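PDB 6JAV: group II chitinase from Ostrinia furnacalis, which probably hydrolyses chitin as a family 18 endochitinase, represented here by its first catalytic domain in complex with a thienopyridine inhibitor. Local coordinates for residues Ser254-Asn259 with Gly316-Ser321; Met309-Tyr314 with Phe322-Ile327. All coordinates share one frame; numbering follows the deposited sequence.

Contact 1. Residues Ser254-Asn259 with Gly316-Ser321; sequences SFTIEN and GNQWVS. Unlike the reference sequence in segment 254-259: Glu258 (reference Gly), Asn259 (reference Asp).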
ATOM      1  N   SER A 254       8.850   1.242 -13.124  1.00 12.19           N
ATOM      2  CA  SER A 254       9.402   1.430 -14.459  1.00 11.52           C
ATOM      3  C   SER A 254      10.908   1.626 -14.406  1.00 13.87           C
ATOM      4  O   SER A 254      11.470   2.070 -13.403  1.00 14.26           O
ATOM      5  CB  SER A 254       8.758   2.636 -15.147  1.00 12.59           C
ATOM      6  OG  SER A 254       9.203   3.800 -14.502  1.00 13.09           O
ATOM      7  N   PHE A 255      11.550   1.296 -15.524  1.00 13.32           N
ATOM      8  CA  PHE A 255      13.004   1.211 -15.595  1.00 13.18           C
ATOM      9  C   PHE A 255      13.457   1.704 -16.965  1.00 13.66           C
ATOM     10  O   PHE A 255      12.780   1.469 -17.969  1.00 15.05           O
ATOM     11  CB  PHE A 255      13.489  -0.252 -15.485  1.00 15.53           C
ATOM     12  CG  PHE A 255      13.038  -1.003 -14.238  1.00 14.69           C
ATOM     13  CD1 PHE A 255      11.737  -1.492 -14.139  1.00 14.22           C
ATOM     14  CD2 PHE A 255      13.939  -1.302 -13.222  1.00 14.65           C
ATOM     15  CE1 PHE A 255      11.319  -2.206 -13.027  1.00 14.86           C
ATOM     16  CE2 PHE A 255      13.524  -2.029 -12.102  1.00 14.92           C
ATOM     17  CZ  PHE A 255      12.225  -2.495 -12.018  1.00 14.92           C
ATOM     18  N   THR A 256      14.610   2.383 -16.996  1.00 14.62           N
ATOM     19  CA  THR A 256      15.321   2.674 -18.246  1.00 18.21           C
ATOM     20  C   THR A 256      16.405   1.613 -18.409  1.00 17.10           C
ATOM     21  O   THR A 256      17.334   1.538 -17.596  1.00 19.79           O
ATOM     22  CB  THR A 256      15.894   4.090 -18.229  1.00 18.43           C
ATOM     23  OG1 THR A 256      14.819   5.050 -18.191  1.00 18.46           O
ATOM     24  CG2 THR A 256      16.709   4.351 -19.517  1.00 21.16           C
ATOM     25  N   ILE A 257      16.247   0.762 -19.406  1.00 18.09           N
ATOM     26  CA  ILE A 257      17.164  -0.360 -19.585  1.00 21.55           C
ATOM     27  C   ILE A 257      18.384   0.098 -20.366  1.00 23.88           C
ATOM     28  O   ILE A 257      18.307   0.976 -21.232  1.00 25.90           O
ATOM     29  CB  ILE A 257      16.496  -1.600 -20.210  1.00 20.84           C
ATOM     30  CG1 ILE A 257      15.853  -1.258 -21.545  1.00 22.99           C
ATOM     31  CG2 ILE A 257      15.452  -2.165 -19.243  1.00 22.52           C
ATOM     32  CD1 ILE A 257      15.266  -2.455 -22.269  1.00 28.66           C
ATOM     33  N   GLU A 258      19.531  -0.502 -20.029  1.00 28.27           N
ATOM     34  CA  GLU A 258      20.796  -0.105 -20.637  1.00 34.09           C
ATOM     35  C   GLU A 258      20.852  -0.425 -22.117  1.00 38.26           C
ATOM     36  O   GLU A 258      21.617   0.213 -22.848  1.00 45.55           O
ATOM     37  CB  GLU A 258      21.954  -0.816 -19.945  1.00 32.34           C
ATOM     38  CG  GLU A 258      22.361  -0.189 -18.633  1.00 34.53           C
ATOM     39  CD  GLU A 258      23.674  -0.739 -18.125  1.00 53.67           C
ATOM     40  OE1 GLU A 258      24.247  -1.624 -18.799  1.00 59.93           O
ATOM     41  OE2 GLU A 258      24.122  -0.297 -17.045  1.00 50.36           O
ATOM     42  N   ASN A 259      20.050  -1.377 -22.577  1.00 34.70           N
ATOM     43  CA  ASN A 259      20.235  -1.935 -23.911  1.00 56.69           C
ATOM     44  C   ASN A 259      18.875  -2.398 -24.416  1.00 59.51           C
ATOM     45  O   ASN A 259      18.295  -3.332 -23.854  1.00 54.39           O
ATOM     46  CB  ASN A 259      21.213  -3.101 -23.829  1.00 53.19           C
ATOM     47  CG  ASN A 259      21.892  -3.377 -25.134  1.00 56.07           C
ATOM     48  OD1 ASN A 259      22.768  -2.625 -25.557  1.00 61.89           O
ATOM     49  ND2 ASN A 259      21.504  -4.470 -25.784  1.00 54.86           N
ATOM     50  N   GLY A 316      11.346   0.238 -26.740  1.00 22.28           N
ATOM     51  CA  GLY A 316      12.604   0.963 -26.762  1.00 22.28           C
ATOM     52  C   GLY A 316      13.398   0.629 -25.520  1.00 19.72           C
ATOM     53  O   GLY A 316      13.553  -0.539 -25.154  1.00 24.43           O
ATOM     54  N   ASN A 317      13.859   1.664 -24.817  1.00 18.49           N
ATOM     55  CA  ASN A 317      14.608   1.468 -23.584  1.00 19.28           C
ATOM     56  C   ASN A 317      13.749   1.630 -22.325  1.00 19.10           C
ATOM     57  O   ASN A 317      14.298   1.817 -21.239  1.00 20.39           O
ATOM     58  CB  ASN A 317      15.860   2.357 -23.544  1.00 22.24           C
ATOM     59  CG  ASN A 317      15.552   3.827 -23.284  1.00 26.33           C
ATOM     60  OD1 ASN A 317      14.399   4.264 -23.303  1.00 24.04           O
ATOM     61  ND2 ASN A 317      16.602   4.601 -23.038  1.00 30.97           N
ATOM     62  N   GLN A 318      12.429   1.562 -22.453  1.00 17.91           N
ATOM     63  CA  GLN A 318      11.527   1.673 -21.308  1.00 16.69           C
ATOM     64  C   GLN A 318      10.915   0.313 -21.001  1.00 15.96           C
ATOM     65  O   GLN A 318      10.543  -0.431 -21.911  1.00 15.34           O
ATOM     66  CB  GLN A 318      10.414   2.662 -21.619  1.00 14.73           C
ATOM     67  CG  GLN A 318      10.946   4.076 -21.830  1.00 17.46           C
ATOM     68  CD  GLN A 318      11.651   4.594 -20.599  1.00 18.32           C
ATOM     69  OE1 GLN A 318      11.032   4.777 -19.546  1.00 18.27           O
ATOM     70  NE2 GLN A 318      12.954   4.813 -20.704  1.00 20.00           N
ATOM     71  N   TRP A 319      10.799  -0.008 -19.704  1.00 14.29           N
ATOM     72  CA  TRP A 319      10.357  -1.333 -19.272  1.00 13.52           C
ATOM     73  C   TRP A 319       9.570  -1.156 -17.972  1.00 10.40           C
ATOM     74  O   TRP A 319      10.016  -0.411 -17.093  1.00 13.28           O
ATOM     75  CB  TRP A 319      11.623  -2.169 -19.015  1.00 14.74           C
ATOM     76  CG  TRP A 319      11.513  -3.659 -18.843  1.00 14.88           C
ATOM     77  CD1 TRP A 319      11.844  -4.629 -19.777  1.00 16.43           C
ATOM     78  CD2 TRP A 319      11.185  -4.367 -17.639  1.00 13.35           C
ATOM     79  NE1 TRP A 319      11.691  -5.886 -19.228  1.00 15.84           N
ATOM     80  CE2 TRP A 319      11.287  -5.753 -17.921  1.00 15.31           C
ATOM     81  CE3 TRP A 319      10.777  -3.963 -16.350  1.00 13.43           C
ATOM     82  CZ2 TRP A 319      11.016  -6.734 -16.966  1.00 13.24           C
ATOM     83  CZ3 TRP A 319      10.519  -4.945 -15.388  1.00 14.01           C
ATOM     84  CH2 TRP A 319      10.627  -6.311 -15.705  1.00 14.63           C
ATOM     85  N   VAL A 320       8.419  -1.815 -17.841  1.00 11.15           N
ATOM     86  CA  VAL A 320       7.596  -1.643 -16.633  1.00 11.24           C
ATOM     87  C   VAL A 320       7.013  -2.982 -16.210  1.00 11.48           C
ATOM     88  O   VAL A 320       6.568  -3.769 -17.047  1.00 12.36           O
ATOM     89  CB  VAL A 320       6.493  -0.582 -16.874  1.00 11.01           C
ATOM     90  CG1 VAL A 320       5.519  -1.024 -17.951  1.00 11.84           C
ATOM     91  CG2 VAL A 320       5.745  -0.254 -15.550  1.00 12.67           C
ATOM     92  N   SER A 321       7.009  -3.253 -14.897  1.00 10.52           N
ATOM     93  CA  SER A 321       6.364  -4.460 -14.389  1.00  9.52           C
ATOM     94  C   SER A 321       5.173  -4.065 -13.531  1.00  9.51           C
ATOM     95  O   SER A 321       5.215  -3.038 -12.847  1.00 10.93           O
ATOM     96  CB  SER A 321       7.342  -5.315 -13.573  1.00 10.65           C
ATOM     97  OG  SER A 321       7.864  -4.588 -12.481  1.00 11.03           O
TER
HETATM   98  O   HOH W   1      19.207   3.453 -22.787  1.00 42.30           O
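Phe255 and Trp319 form an antiparallel hydrogen-bonded pair between strand 254-257 and strand 318-321, whose axes approach to 4.6 Å with their directions 149° apart. Phe255 N donates to Trp319 O at 2.8 Å, and Trp319 N returns a bond to Phe255 O at 3.0 Å. The bonding continues one residue before strand 318-321, where Ile257 N reaches Asn317 O at 2.9 Å; beyond it a water donates to Ile257 O and accepts from Asn317 ND2. Ser254-Val320 and Thr256-Gln318 are the flanking non-hydrogen-bonded pairs.

On the face carrying Phe255 and Trp319, the two side chains run side by side and their rings make an offset edge-to-face pair. Their planes stand at 84°, the centroids of the Phe255 ring and the Trp319 six-membered ring are 5.3 Å apart, and the Trp319 edge is turned to the Phe255 face. Phe255 CD1 comes to 3.5 Å from Trp319 CE3, while Ile257 CG2 rests against Trp319 CB. On the other face, Gln318 bends back at chi2 (-61°), and NE2 is shared: it donates to Thr256 OG1 across the strands at 3.1 Å and to Asn317 OD1 at 3.0 Å. With OE1 taken by Glu274 N and Thr256 OG1 also bonded to Gly272 O, this amide is fixed in rotation.

Strand 244-257 extends from the barrel into what is probably the chitinase insertion domain of this family. There, strand 318-321 lies between it and strand 312-315, Val269 of strand 269-270 touches both Phe255 and Ile257, and Trp319 NE1 donates to His263 O.

Contact 2. Residues Met309-Tyr314 with Phe322-Ile327; sequences MGPYAY and FDDVEI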
ATOM      1  N   MET A 309       4.088 -14.384 -11.280  1.00 14.25           N
ATOM      2  CA  MET A 309       4.124 -12.933 -11.205  1.00 13.33           C
ATOM      3  C   MET A 309       3.327 -12.416 -12.384  1.00 13.07           C
ATOM      4  O   MET A 309       3.064 -13.147 -13.353  1.00 13.88           O
ATOM      5  CB  MET A 309       5.551 -12.416 -11.278  1.00 13.39           C
ATOM      6  CG  MET A 309       6.233 -12.750 -12.625  1.00 14.86           C
ATOM      7  SD  MET A 309       7.911 -12.163 -12.722  1.00 17.16           S
ATOM      8  CE  MET A 309       8.797 -13.332 -11.671  1.00 22.80           C
ATOM      9  N   GLY A 310       2.941 -11.143 -12.289  1.00 12.85           N
ATOM     10  CA  GLY A 310       2.234 -10.473 -13.354  1.00 12.51           C
ATOM     11  C   GLY A 310       3.117 -10.143 -14.543  1.00 11.38           C
ATOM     12  O   GLY A 310       4.285 -10.546 -14.630  1.00 12.57           O
ATOM     13  N   PRO A 311       2.551  -9.411 -15.498  1.00 12.16           N
ATOM     14  CA  PRO A 311       3.281  -9.099 -16.735  1.00 12.44           C
ATOM     15  C   PRO A 311       4.366  -8.058 -16.540  1.00 10.43           C
ATOM     16  O   PRO A 311       4.438  -7.322 -15.550  1.00 10.77           O
ATOM     17  CB  PRO A 311       2.202  -8.547 -17.669  1.00 11.46           C
ATOM     18  CG  PRO A 311       1.115  -8.102 -16.739  1.00 21.16           C
ATOM     19  CD  PRO A 311       1.154  -8.957 -15.528  1.00 12.79           C
ATOM     20  N   TYR A 312       5.221  -7.966 -17.560  1.00 10.97           N
ATOM     21  CA  TYR A 312       5.980  -6.746 -17.791  1.00 10.88           C
ATOM     22  C   TYR A 312       5.755  -6.312 -19.233  1.00 12.97           C
ATOM     23  O   TYR A 312       5.262  -7.081 -20.057  1.00 13.47           O
ATOM     24  CB  TYR A 312       7.467  -6.877 -17.443  1.00 12.87           C
ATOM     25  CG  TYR A 312       8.236  -7.905 -18.254  1.00 13.66           C
ATOM     26  CD1 TYR A 312       8.811  -7.554 -19.470  1.00 16.59           C
ATOM     27  CD2 TYR A 312       8.419  -9.202 -17.778  1.00 16.22           C
ATOM     28  CE1 TYR A 312       9.544  -8.484 -20.203  1.00 18.99           C
ATOM     29  CE2 TYR A 312       9.161 -10.144 -18.521  1.00 18.08           C
ATOM     30  CZ  TYR A 312       9.703  -9.765 -19.716  1.00 18.68           C
ATOM     31  OH  TYR A 312      10.431 -10.675 -20.469  1.00 23.63           O
ATOM     32  N   ALA A 313       6.056  -5.053 -19.505  1.00 11.48           N
ATOM     33  CA  ALA A 313       5.866  -4.501 -20.850  1.00 12.97           C
ATOM     34  C   ALA A 313       7.020  -3.574 -21.191  1.00 13.20           C
ATOM     35  O   ALA A 313       7.596  -2.924 -20.317  1.00 12.94           O
ATOM     36  CB  ALA A 313       4.526  -3.754 -20.959  1.00 12.41           C
ATOM     37  N   TYR A 314       7.353  -3.478 -22.491  1.00 14.97           N
ATOM     38  CA  TYR A 314       8.518  -2.678 -22.845  1.00 15.94           C
ATOM     39  C   TYR A 314       8.367  -2.066 -24.230  1.00 12.42           C
ATOM     40  O   TYR A 314       7.604  -2.549 -25.068  1.00 15.86           O
ATOM     41  CB  TYR A 314       9.829  -3.483 -22.758  1.00 14.69           C
ATOM     42  CG  TYR A 314       9.871  -4.646 -23.734  1.00 18.39           C
ATOM     43  CD1 TYR A 314       9.333  -5.889 -23.405  1.00 19.60           C
ATOM     44  CD2 TYR A 314      10.412  -4.479 -25.008  1.00 21.45           C
ATOM     45  CE1 TYR A 314       9.346  -6.942 -24.306  1.00 21.69           C
ATOM     46  CE2 TYR A 314      10.439  -5.519 -25.903  1.00 20.53           C
ATOM     47  CZ  TYR A 314       9.906  -6.742 -25.558  1.00 23.86           C
ATOM     48  OH  TYR A 314       9.934  -7.768 -26.477  1.00 27.97           O
ATOM     49  N   PHE A 322       4.115  -4.874 -13.573  1.00  8.90           N
ATOM     50  CA  PHE A 322       2.824  -4.458 -13.025  1.00  9.73           C
ATOM     51  C   PHE A 322       1.907  -5.668 -12.902  1.00  9.62           C
ATOM     52  O   PHE A 322       2.228  -6.777 -13.348  1.00 10.37           O
ATOM     53  CB  PHE A 322       2.187  -3.363 -13.911  1.00  9.54           C
ATOM     54  CG  PHE A 322       1.793  -3.848 -15.274  1.00  9.74           C
ATOM     55  CD1 PHE A 322       2.761  -4.009 -16.269  1.00 11.17           C
ATOM     56  CD2 PHE A 322       0.482  -4.199 -15.564  1.00  9.95           C
ATOM     57  CE1 PHE A 322       2.410  -4.483 -17.543  1.00 11.32           C
ATOM     58  CE2 PHE A 322       0.126  -4.668 -16.862  1.00 12.22           C
ATOM     59  CZ  PHE A 322       1.115  -4.814 -17.824  1.00 11.59           C
ATOM     60  N   ASP A 323       0.753  -5.453 -12.273  1.00 10.83           N
ATOM     61  CA  ASP A 323      -0.257  -6.498 -12.165  1.00  9.89           C
ATOM     62  C   ASP A 323      -1.408  -6.240 -13.136  1.00 12.93           C
ATOM     63  O   ASP A 323      -1.917  -5.114 -13.233  1.00 13.28           O
ATOM     64  CB  ASP A 323      -0.813  -6.562 -10.733  1.00 11.56           C
ATOM     65  CG  ASP A 323       0.089  -7.333  -9.771  1.00 14.09           C
ATOM     66  OD1 ASP A 323       1.205  -7.751 -10.162  1.00 13.53           O
ATOM     67  OD2 ASP A 323      -0.341  -7.513  -8.595  1.00 13.58           O
ATOM     68  N   ASP A 324      -1.817  -7.292 -13.846  1.00 12.24           N
ATOM     69  CA  ASP A 324      -3.001  -7.274 -14.686  1.00 12.12           C
ATOM     70  C   ASP A 324      -4.157  -8.019 -14.013  1.00 12.26           C
ATOM     71  O   ASP A 324      -4.029  -8.577 -12.922  1.00 11.75           O
ATOM     72  CB  ASP A 324      -2.684  -7.804 -16.092  1.00 11.79           C
ATOM     73  CG  ASP A 324      -2.258  -9.283 -16.118  1.00 19.64           C
ATOM     74  OD1 ASP A 324      -2.094  -9.951 -15.080  1.00 14.01           O
ATOM     75  OD2 ASP A 324      -2.046  -9.792 -17.245  1.00 24.61           O
ATOM     76  N   VAL A 325      -5.320  -8.020 -14.669  1.00 11.94           N
ATOM     77  CA  VAL A 325      -6.490  -8.698 -14.113  1.00 13.30           C
ATOM     78  C   VAL A 325      -6.198 -10.171 -13.872  1.00 13.83           C
ATOM     79  O   VAL A 325      -6.626 -10.741 -12.861  1.00 13.97           O
ATOM     80  CB  VAL A 325      -7.718  -8.487 -15.028  1.00 13.08           C
ATOM     81  CG1 VAL A 325      -8.819  -9.452 -14.679  1.00 20.23           C
ATOM     82  CG2 VAL A 325      -8.165  -7.035 -14.945  1.00 15.43           C
ATOM     83  N   GLU A 326      -5.470 -10.818 -14.788  1.00 12.28           N
ATOM     84  CA  GLU A 326      -5.209 -12.247 -14.629  1.00 14.09           C
ATOM     85  C   GLU A 326      -4.453 -12.539 -13.328  1.00 15.05           C
ATOM     86  O   GLU A 326      -4.861 -13.409 -12.538  1.00 13.65           O
ATOM     87  CB  GLU A 326      -4.440 -12.775 -15.841  1.00 16.52           C
ATOM     88  CG  GLU A 326      -4.296 -14.283 -15.820  1.00 21.84           C
ATOM     89  CD  GLU A 326      -3.357 -14.804 -16.892  1.00 40.37           C
ATOM     90  OE1 GLU A 326      -3.794 -15.659 -17.692  1.00 45.09           O
ATOM     91  OE2 GLU A 326      -2.182 -14.373 -16.919  1.00 32.32           O
ATOM     92  N   ILE A 327      -3.342 -11.834 -13.086  1.00 12.75           N
ATOM     93  CA  ILE A 327      -2.580 -12.128 -11.872  1.00 12.53           C
ATOM     94  C   ILE A 327      -3.339 -11.691 -10.623  1.00 12.81           C
ATOM     95  O   ILE A 327      -3.207 -12.318  -9.564  1.00 13.34           O
ATOM     96  CB  ILE A 327      -1.147 -11.565 -11.922  1.00 11.47           C
ATOM     97  CG1 ILE A 327      -0.216 -12.293 -10.934  1.00 11.86           C
ATOM     98  CG2 ILE A 327      -1.137 -10.061 -11.617  1.00 13.10           C
ATOM     99  CD1 ILE A 327       0.048 -13.756 -11.303  1.00 15.76           C
TER
HETATM  100  O   HOH W   2       2.417 -10.107  -9.787  1.00 13.09           O
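Pro311 and Phe322 meet at the open end of the hairpin formed by strands 312-315 and 318-321, where the chain passes into helix 325-337 with Asp324 as its N-cap. A single backbone bond joins the two segments: Phe322 N donates to Pro311 O over 3.2 Å, with 159° at the hydrogen. No return bond is possible, because Pro311 N has no hydrogen; His210 NE2 makes weak bonds to Phe322 O and, in addition to the bond from Phe322 N, to Pro311 O.

A chi1 of 67° sets Phe322 CG between the backbone N and the carbonyl carbon, and the ring presents one face to Pro311. Pro311 CG sits over that face, 3.8 Å from the centroid and 26° off the normal, a CH-pi contact displaced toward the rim; its nearest ring atom is CZ. Ala313 CB approaches the edge of the same ring, 4.1 Å from CE1. Helix 287-296 adds Tyr287, Ile290 and Ile294 to the ring's surroundings. The CG-CD edge of the same pyrrolidine also meets the cap residue: Pro311 CD lies 3.4 Å from Asp324 OD1. Ile327 lies along the preceding backbone, CB and CG2 against Gly310 CA, CG1 near Gly310 N and CD1 near Met309 O.

Asp324 OD1 accepts from Ile327 N at 3.0 Å, approached on the syn side but well tilted out of the carboxylate plane, while OD2 pairs with Lys303. A water accepts from Gly310 N (2.8 Å) and donates to Asp323 OD1 (2.7 Å), and Asp323 OD2 is salt-bridged to Lys331. The two carboxylates thus divide their oxygens between different partners, and the helix start and the charge of Lys303 would probably both favour the ionised form of Asp324.

Contacts 1 and 2 have centres 15 Å apart, and their segments alternate along the chain: 254-259, 309-314, 316-321, then 322-327. The two contacts share the hairpin of strands 312-315 and 318-321. Strand 318-321 is bordered by strand 244-257 on the contact 1 side, while Val320 O and Ala313 N, 2.8 Å apart in a probable hydrogen bond, tie it to contact 2. Tyr312 also stacks on Trp319, joining the side chains of the two contacts. Together they lead from an extended barrel strand, through the probable insertion domain, to helix 325-337, which precedes barrel strand 342-346. The chain's way out of the barrel and its way back thus run side by side through the paired strands 244-257 and 318-321.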